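Local coordinates for glutamate receptor kainate-like protein (Pleurobrachia bachei, PDB 4ZDM) that binds glycine in the ligand-binding domain of a ctenophore ionotropic glutamate receptor subunit, probably to open its ion channel, at residues S110-G115 with E191-N196. Residues are numbered along the deposited sequence; the frame is centred on the assembly and turned at random. Where two conformers were deposited one is given.
Sequences SMMDGG and EIPGIN. With GLY (glycine), chain B.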
loop_
_atom_site.group_PDB
_atom_site.type_symbol
_atom_site.label_atom_id
_atom_site.label_comp_id
_atom_site.label_asym_id
_atom_site.label_seq_id
_atom_site.Cartn_x
_atom_site.Cartn_y
_atom_site.Cartn_z
ATOM N N SER A 110 -11.115 19.170 10.663
ATOM C CA SER A 110 -12.333 18.402 10.663
ATOM C C SER A 110 -13.285 18.733 9.562
ATOM O O SER A 110 -13.314 19.881 9.065
ATOM C CB SER A 110 -12.996 18.548 12.008
ATOM O OG SER A 110 -13.347 19.910 12.249
ATOM N N MET A 111 -14.084 17.742 9.162
ATOM C CA MET A 111 -15.138 17.953 8.170
ATOM C C MET A 111 -16.420 18.519 8.804
ATOM O O MET A 111 -17.190 19.200 8.137
ATOM C CB MET A 111 -15.416 16.642 7.388
ATOM C CG MET A 111 -15.830 15.467 8.213
ATOM S SD MET A 111 -16.124 14.021 7.151
ATOM C CE MET A 111 -14.489 13.392 7.508
ATOM N N MET A 112 -16.666 18.250 10.076
ATOM C CA MET A 112 -17.834 18.736 10.773
ATOM C C MET A 112 -17.744 18.353 12.228
ATOM O O MET A 112 -16.864 17.582 12.631
ATOM C CB MET A 112 -19.110 18.196 10.167
ATOM C CG MET A 112 -19.269 16.749 10.350
ATOM S SD MET A 112 -20.702 16.040 9.418
ATOM C CE MET A 112 -20.344 16.457 7.808
ATOM N N ASP A 113 -18.595 18.955 13.047
ATOM C CA ASP A 113 -18.697 18.632 14.472
ATOM C C ASP A 113 -19.835 17.659 14.719
ATOM O O ASP A 113 -20.921 17.775 14.155
ATOM C CB ASP A 113 -18.912 19.896 15.298
ATOM C CG ASP A 113 -17.769 20.870 15.216
ATOM O OD1 ASP A 113 -16.613 20.484 14.893
ATOM O OD2 ASP A 113 -18.025 22.062 15.522
ATOM N N GLY A 114 -19.549 16.706 15.578
ATOM C CA GLY A 114 -20.553 15.761 16.045
ATOM C C GLY A 114 -20.732 15.797 17.539
ATOM O O GLY A 114 -20.167 16.622 18.259
ATOM N N GLY A 115 -21.561 14.878 18.008
ATOM C CA GLY A 115 -21.791 14.721 19.423
ATOM C C GLY A 115 -22.534 13.406 19.670
ATOM O O GLY A 115 -22.855 12.688 18.758
ATOM N N GLU A 191 -23.749 8.572 17.506
ATOM C CA GLU A 191 -23.265 9.877 17.066
ATOM C C GLU A 191 -24.234 10.640 16.207
ATOM O O GLU A 191 -24.723 10.149 15.191
ATOM C CB GLU A 191 -21.958 9.735 16.264
ATOM C CG GLU A 191 -20.855 9.000 17.052
ATOM C CD GLU A 191 -19.512 8.945 16.314
ATOM O OE1 GLU A 191 -19.509 9.143 15.069
ATOM O OE2 GLU A 191 -18.487 8.728 17.020
ATOM N N ILE A 192 -24.442 11.901 16.566
ATOM C CA ILE A 192 -25.101 12.846 15.701
ATOM C C ILE A 192 -23.983 13.506 14.901
ATOM O O ILE A 192 -22.864 13.561 15.376
ATOM C CB ILE A 192 -25.909 13.879 16.496
ATOM C CG1 ILE A 192 -24.967 14.655 17.406
ATOM C CG2 ILE A 192 -27.018 13.195 17.335
ATOM C CD1 ILE A 192 -25.322 16.057 17.600
ATOM N N PRO A 193 -24.277 14.002 13.707
ATOM C CA PRO A 193 -25.581 13.982 13.028
ATOM C C PRO A 193 -25.941 12.678 12.375
ATOM O O PRO A 193 -27.092 12.493 11.962
ATOM C CB PRO A 193 -25.414 15.078 11.956
ATOM C CG PRO A 193 -24.005 15.049 11.634
ATOM C CD PRO A 193 -23.271 14.758 12.937
ATOM N N GLY A 194 -24.989 11.780 12.244
ATOM C CA GLY A 194 -25.243 10.582 11.448
ATOM C C GLY A 194 -26.463 9.798 11.883
ATOM O O GLY A 194 -27.198 9.272 11.024
ATOM N N ILE A 195 -26.673 9.629 13.182
ATOM C CA ILE A 195 -27.818 8.857 13.629
ATOM C C ILE A 195 -29.152 9.550 13.305
ATOM O O ILE A 195 -30.175 8.870 13.230
ATOM C CB ILE A 195 -27.688 8.489 15.120
ATOM C CG1 ILE A 195 -28.675 7.390 15.472
ATOM C CG2 ILE A 195 -27.913 9.689 16.008
ATOM C CD1 ILE A 195 -28.442 6.833 16.812
ATOM N N ASN A 196 -29.145 10.855 13.084
ATOM C CA ASN A 196 -30.353 11.531 12.658
ATOM C C ASN A 196 -30.612 11.247 11.197
ATOM O O ASN A 196 -31.776 11.124 10.794
ATOM C CB ASN A 196 -30.251 13.028 12.899
ATOM C CG ASN A 196 -30.228 13.406 14.369
ATOM O OD1 ASN A 196 -29.621 14.431 14.744
ATOM N ND2 ASN A 196 -30.845 12.615 15.207
HETATM N N GLY B . -17.531 7.778 13.620
HETATM C CA GLY B . -17.322 6.582 14.476
HETATM C C GLY B . -15.947 6.450 15.030
HETATM O O GLY B . -15.669 5.570 15.860
HETATM O OXT GLY B . -15.025 7.235 14.652
#
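Gly115 and Ile192 form an antiparallel hydrogen-bonded pair where strands 112-121 and 186-192 meet, in the clamshell-like ligand-binding domain of an ionotropic glutamate receptor. Two backbone bonds define the pair. Ile192 N gives the shorter one to Gly115 O, at 2.8 Å. In the longer, Gly115 N to Ile192 O at 3.2 Å, the donor stands 38° above the carbonyl plane. Gly115 O also receives a CA-H...O contact from Glu191 CA at 3.3 Å. The Ile192 side chain lies over the glycine backbone: in one of its two conformers, CG1 and CD1 both come near the Gly115 backbone. After a cis peptide bond, Pro193 ends the pairing and leads into helix 194-198. Pro193 CG meets Met112 SD at 4.1 Å, the ring crossing the Met112 chain obliquely. Tyr248 of helix 243-254 touches both side chains, while strand 205-221 flanks 112-121 through backbone bonds that include Gly114 with Phe215.

Beside this pairing, Glu191 reaches into the ligand pocket, its chain extended beyond CG. Its OE1 accepts a hydrogen bond from N of the ligand glycine, 2.8 Å away. An alanine in place of Glu191 would probably leave the ligand's amino group without this carboxylate partner. The other carboxylate oxygen, OE2 of Glu191, is bonded to both Ser96 OG and Asn148 ND2, which probably fixes the carboxylate's rotation.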